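Local coordinates for Serine/threonine protein kinase (PDB 4ESQ), which is a membrane receptor kinase that probably phosphorylates serine and threonine residues of proteins with ATP, represented here by its extracellular sensor domain, at residues Ala12-Met24 with Gln179-Val191. Sequence-based numbering, arbitrary orientation.
Sequences ALLLNSSEVNAVM and QAGQIAAKIVDKV
The N-terminal stretch and the short helix 17-24 that follows it lie along the C-terminal helix 179-191, on one face of the antiparallel sheet of this PknH-like extracellular domain. The helix pair is roughly antiparallel: the axes approach to 10.0 Å at 148°, and Val23 inserts as a knob into a hole formed by Gln179, Gln182, Ile183 and Lys186. Val23 CG1, anti to the backbone N (chi1 167°), meets Ile183 CG1 at 3.8 Å, while Val23 CG2 lies along the Lys186 aliphatic chain. Met24 curls so that its SD reaches Gln179 CB at 3.6 Å. Before the helix, Leu15 sets CD1 on Ile183 CG2 and CD2 against Lys186 CB, Ile187 CG1 and Lys190 CE. Leu13 CD1 packs on Val191 CG2 (3.9 Å); Leu13 O, 3.4 Å from Ile187 CG2, is buried without a polar partner. Beneath, Ile183 and Ile187 also touch Val169 and Val167 of strand 165-173. Asn16, the N-cap of helix 17-24, forms a capping box with Glu19: Glu19 N donates to Asn16 OD1 and Asn16 N to Glu19 OE1, each at 164°. Lys190 NZ, its chain extended beyond CG, donates a hydrogen bond to Leu14 O (2.9 Å) and forms a salt bridge with Glu19 OE1. That oxygen accepts from Asn16 N on its anti lone pair and from Lys190 NZ on its syn lone pair, each 2.8 Å from OE1.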
loop_
_atom_site.group_PDB
_atom_site.type_symbol
_atom_site.label_atom_id
_atom_site.label_comp_id
_atom_site.label_asym_id
_atom_site.label_seq_id
_atom_site.Cartn_x
_atom_site.Cartn_y
_atom_site.Cartn_z
ATOM N N ALA A 12 -0.307 -16.229 1.902
ATOM C CA ALA A 12 0.976 -16.806 1.495
ATOM C C ALA A 12 1.765 -15.873 0.577
ATOM O O ALA A 12 2.942 -16.125 0.301
ATOM C CB ALA A 12 0.762 -18.153 0.821
ATOM N N LEU A 13 1.127 -14.796 0.115
ATOM C CA LEU A 13 1.786 -13.837 -0.784
ATOM C C LEU A 13 2.498 -12.691 -0.059
ATOM O O LEU A 13 3.340 -11.995 -0.644
ATOM C CB LEU A 13 0.778 -13.251 -1.778
ATOM C CG LEU A 13 -0.060 -14.258 -2.559
ATOM C CD1 LEU A 13 -1.065 -13.519 -3.419
ATOM C CD2 LEU A 13 0.824 -15.157 -3.417
ATOM N N LEU A 14 2.169 -12.480 1.208
ATOM C CA LEU A 14 2.774 -11.391 1.955
ATOM C C LEU A 14 4.223 -11.707 2.312
ATOM O O LEU A 14 4.654 -12.864 2.256
ATOM C CB LEU A 14 1.960 -11.074 3.213
ATOM C CG LEU A 14 0.503 -10.666 2.963
ATOM C CD1 LEU A 14 -0.189 -10.356 4.279
ATOM C CD2 LEU A 14 0.399 -9.474 2.011
ATOM N N LEU A 15 4.977 -10.677 2.678
ATOM C CA LEU A 15 6.363 -10.881 3.064
ATOM C C LEU A 15 6.428 -11.301 4.524
ATOM O O LEU A 15 5.661 -10.823 5.354
ATOM C CB LEU A 15 7.171 -9.607 2.821
ATOM C CG LEU A 15 7.213 -9.161 1.358
ATOM C CD1 LEU A 15 8.286 -8.107 1.180
ATOM C CD2 LEU A 15 7.467 -10.357 0.453
ATOM N N ASN A 16 7.328 -12.229 4.832
ATOM C CA ASN A 16 7.482 -12.674 6.207
ATOM C C ASN A 16 8.316 -11.669 7.010
ATOM O O ASN A 16 8.798 -10.675 6.462
ATOM C CB ASN A 16 8.051 -14.093 6.269
ATOM C CG ASN A 16 9.481 -14.187 5.749
ATOM O OD1 ASN A 16 10.294 -13.296 5.968
ATOM N ND2 ASN A 16 9.793 -15.293 5.072
ATOM N N SER A 17 8.484 -11.929 8.304
ATOM C CA SER A 17 9.159 -10.976 9.181
ATOM C C SER A 17 10.597 -10.687 8.742
ATOM O O SER A 17 11.042 -9.540 8.803
ATOM C CB SER A 17 9.113 -11.442 10.641
ATOM O OG SER A 17 9.838 -12.642 10.834
ATOM N N SER A 18 11.317 -11.715 8.299
ATOM C CA SER A 18 12.680 -11.517 7.818
ATOM C C SER A 18 12.695 -10.625 6.589
ATOM O O SER A 18 13.500 -9.700 6.486
ATOM C CB SER A 18 13.353 -12.849 7.486
ATOM O OG SER A 18 14.591 -12.627 6.826
ATOM N N GLU A 19 11.792 -10.903 5.657
ATOM C CA GLU A 19 11.748 -10.157 4.415
ATOM C C GLU A 19 11.422 -8.680 4.637
ATOM O O GLU A 19 12.011 -7.823 3.995
ATOM C CB GLU A 19 10.752 -10.798 3.445
ATOM C CG GLU A 19 11.171 -12.198 2.989
ATOM C CD GLU A 19 10.075 -12.943 2.235
ATOM O OE1 GLU A 19 8.898 -12.878 2.641
ATOM O OE2 GLU A 19 10.396 -13.615 1.232
ATOM N N VAL A 20 10.477 -8.391 5.529
ATOM C CA VAL A 20 10.114 -7.010 5.833
ATOM C C VAL A 20 11.286 -6.273 6.483
ATOM O O VAL A 20 11.641 -5.160 6.080
ATOM C CB VAL A 20 8.889 -6.938 6.755
ATOM C CG1 VAL A 20 8.603 -5.469 7.142
ATOM C CG2 VAL A 20 7.690 -7.557 6.074
ATOM N N ASN A 21 11.880 -6.904 7.492
ATOM C CA ASN A 21 13.059 -6.358 8.156
ATOM C C ASN A 21 14.172 -6.049 7.168
ATOM O O ASN A 21 14.781 -4.984 7.223
ATOM C CB ASN A 21 13.592 -7.344 9.195
ATOM C CG ASN A 21 12.935 -7.192 10.553
ATOM O OD1 ASN A 21 12.584 -6.084 10.981
ATOM N ND2 ASN A 21 12.800 -8.313 11.263
ATOM N N ALA A 22 14.428 -6.989 6.263
ATOM C CA ALA A 22 15.521 -6.860 5.308
ATOM C C ALA A 22 15.318 -5.675 4.373
ATOM O O ALA A 22 16.261 -4.947 4.069
ATOM C CB ALA A 22 15.683 -8.155 4.505
ATOM N N VAL A 23 14.089 -5.475 3.914
ATOM C CA VAL A 23 13.827 -4.354 3.019
ATOM C C VAL A 23 13.977 -3.038 3.778
ATOM O O VAL A 23 14.574 -2.077 3.275
ATOM C CB VAL A 23 12.427 -4.443 2.367
ATOM C CG1 VAL A 23 12.054 -3.105 1.701
ATOM C CG2 VAL A 23 12.377 -5.586 1.359
ATOM N N MET A 24 13.464 -3.004 5.001
ATOM C CA MET A 24 13.367 -1.751 5.746
ATOM C C MET A 24 14.654 -1.357 6.475
ATOM O O MET A 24 14.781 -0.226 6.943
ATOM C CB MET A 24 12.201 -1.790 6.748
ATOM C CG MET A 24 10.806 -1.862 6.115
ATOM S SD MET A 24 10.522 -0.682 4.770
ATOM C CE MET A 24 10.516 0.859 5.677
ATOM N N GLN A 179 11.497 1.501 -0.816
ATOM C CA GLN A 179 11.157 0.306 -0.040
ATOM C C GLN A 179 9.803 -0.316 -0.426
ATOM O O GLN A 179 9.655 -1.541 -0.459
ATOM C CB GLN A 179 11.191 0.599 1.463
ATOM C CG GLN A 179 12.596 0.820 2.040
ATOM C CD GLN A 179 13.048 2.269 1.952
ATOM O OE1 GLN A 179 12.558 3.037 1.122
ATOM N NE2 GLN A 179 13.989 2.647 2.812
ATOM N N ALA A 180 8.815 0.520 -0.714
ATOM C CA ALA A 180 7.506 -0.004 -1.081
ATOM C C ALA A 180 7.568 -0.639 -2.476
ATOM O O ALA A 180 6.930 -1.663 -2.736
ATOM C CB ALA A 180 6.451 1.081 -1.012
ATOM N N GLY A 181 8.343 -0.028 -3.367
ATOM C CA GLY A 181 8.564 -0.617 -4.673
ATOM C C GLY A 181 9.223 -1.977 -4.535
ATOM O O GLY A 181 8.883 -2.911 -5.262
ATOM N N GLN A 182 10.179 -2.096 -3.615
ATOM C CA GLN A 182 10.847 -3.385 -3.420
ATOM C C GLN A 182 9.889 -4.427 -2.863
ATOM O O GLN A 182 9.883 -5.594 -3.281
ATOM C CB GLN A 182 11.998 -3.249 -2.437
ATOM C CG GLN A 182 13.195 -2.526 -2.954
ATOM C CD GLN A 182 14.295 -2.594 -1.928
ATOM O OE1 GLN A 182 14.475 -1.673 -1.138
ATOM N NE2 GLN A 182 15.004 -3.724 -1.894
ATOM N N ILE A 183 9.101 -4.013 -1.887
ATOM C CA ILE A 183 8.155 -4.925 -1.271
ATOM C C ILE A 183 7.176 -5.418 -2.329
ATOM O O ILE A 183 6.929 -6.627 -2.458
ATOM C CB ILE A 183 7.446 -4.256 -0.073
ATOM C CG1 ILE A 183 8.432 -4.120 1.095
ATOM C CG2 ILE A 183 6.222 -5.049 0.363
ATOM C CD1 ILE A 183 7.984 -3.134 2.161
ATOM N N ALA A 184 6.640 -4.493 -3.110
ATOM C CA ALA A 184 5.672 -4.852 -4.142
ATOM C C ALA A 184 6.253 -5.872 -5.121
ATOM O O ALA A 184 5.602 -6.860 -5.474
ATOM C CB ALA A 184 5.210 -3.601 -4.883
ATOM N N ALA A 185 7.488 -5.634 -5.553
ATOM C CA ALA A 185 8.127 -6.529 -6.511
ATOM C C ALA A 185 8.317 -7.920 -5.925
ATOM O O ALA A 185 8.162 -8.924 -6.629
ATOM C CB ALA A 185 9.451 -5.952 -6.982
ATOM N N LYS A 186 8.636 -7.989 -4.636
ATOM C CA LYS A 186 8.810 -9.286 -3.993
ATOM C C LYS A 186 7.476 -10.034 -3.867
ATOM O O LYS A 186 7.415 -11.243 -4.084
ATOM C CB LYS A 186 9.510 -9.139 -2.641
ATOM C CG LYS A 186 10.964 -8.657 -2.778
ATOM C CD LYS A 186 11.598 -8.354 -1.434
ATOM C CE LYS A 186 13.071 -7.945 -1.590
ATOM N NZ LYS A 186 13.905 -9.048 -2.149
ATOM N N ILE A 187 6.411 -9.316 -3.535
ATOM C CA ILE A 187 5.084 -9.928 -3.505
ATOM C C ILE A 187 4.653 -10.400 -4.899
ATOM O O ILE A 187 4.088 -11.480 -5.052
ATOM C CB ILE A 187 4.043 -8.975 -2.890
ATOM C CG1 ILE A 187 4.405 -8.690 -1.435
ATOM C CG2 ILE A 187 2.628 -9.583 -2.991
ATOM C CD1 ILE A 187 3.614 -7.519 -0.800
ATOM N N VAL A 188 4.937 -9.601 -5.924
ATOM C CA VAL A 188 4.612 -9.998 -7.290
ATOM C C VAL A 188 5.336 -11.296 -7.658
ATOM O O VAL A 188 4.760 -12.164 -8.316
ATOM C CB VAL A 188 4.970 -8.893 -8.288
ATOM C CG1 VAL A 188 5.057 -9.444 -9.705
ATOM C CG2 VAL A 188 3.968 -7.748 -8.189
ATOM N N ASP A 189 6.588 -11.438 -7.225
ATOM C CA ASP A 189 7.323 -12.683 -7.480
ATOM C C ASP A 189 6.622 -13.875 -6.825
ATOM O O ASP A 189 6.613 -14.977 -7.377
ATOM C CB ASP A 189 8.771 -12.599 -6.987
ATOM C CG ASP A 189 9.644 -11.716 -7.862
ATOM O OD1 ASP A 189 9.300 -11.500 -9.038
ATOM O OD2 ASP A 189 10.693 -11.253 -7.373
ATOM N N LYS A 190 6.044 -13.662 -5.644
ATOM C CA LYS A 190 5.304 -14.734 -4.978
ATOM C C LYS A 190 4.017 -15.066 -5.733
ATOM O O LYS A 190 3.634 -16.231 -5.824
ATOM C CB LYS A 190 5.013 -14.393 -3.510
ATOM C CG LYS A 190 6.279 -14.330 -2.641
ATOM C CD LYS A 190 5.952 -14.311 -1.150
ATOM C CE LYS A 190 7.232 -14.167 -0.301
ATOM N NZ LYS A 190 6.919 -14.227 1.157
ATOM N N VAL A 191 3.347 -14.054 -6.282
ATOM C CA VAL A 191 2.154 -14.317 -7.093
ATOM C C VAL A 191 2.553 -15.162 -8.296
ATOM O O VAL A 191 1.882 -16.142 -8.645
ATOM C CB VAL A 191 1.494 -13.018 -7.616
ATOM C CG1 VAL A 191 0.397 -13.348 -8.627
ATOM C CG2 VAL A 191 0.948 -12.190 -6.469
HETATM O O HOH W 1 16.130 -2.250 0.929
HETATM O O HOH W 2 15.912 0.210 3.644
HETATM O O HOH W 3 14.733 2.194 5.878
#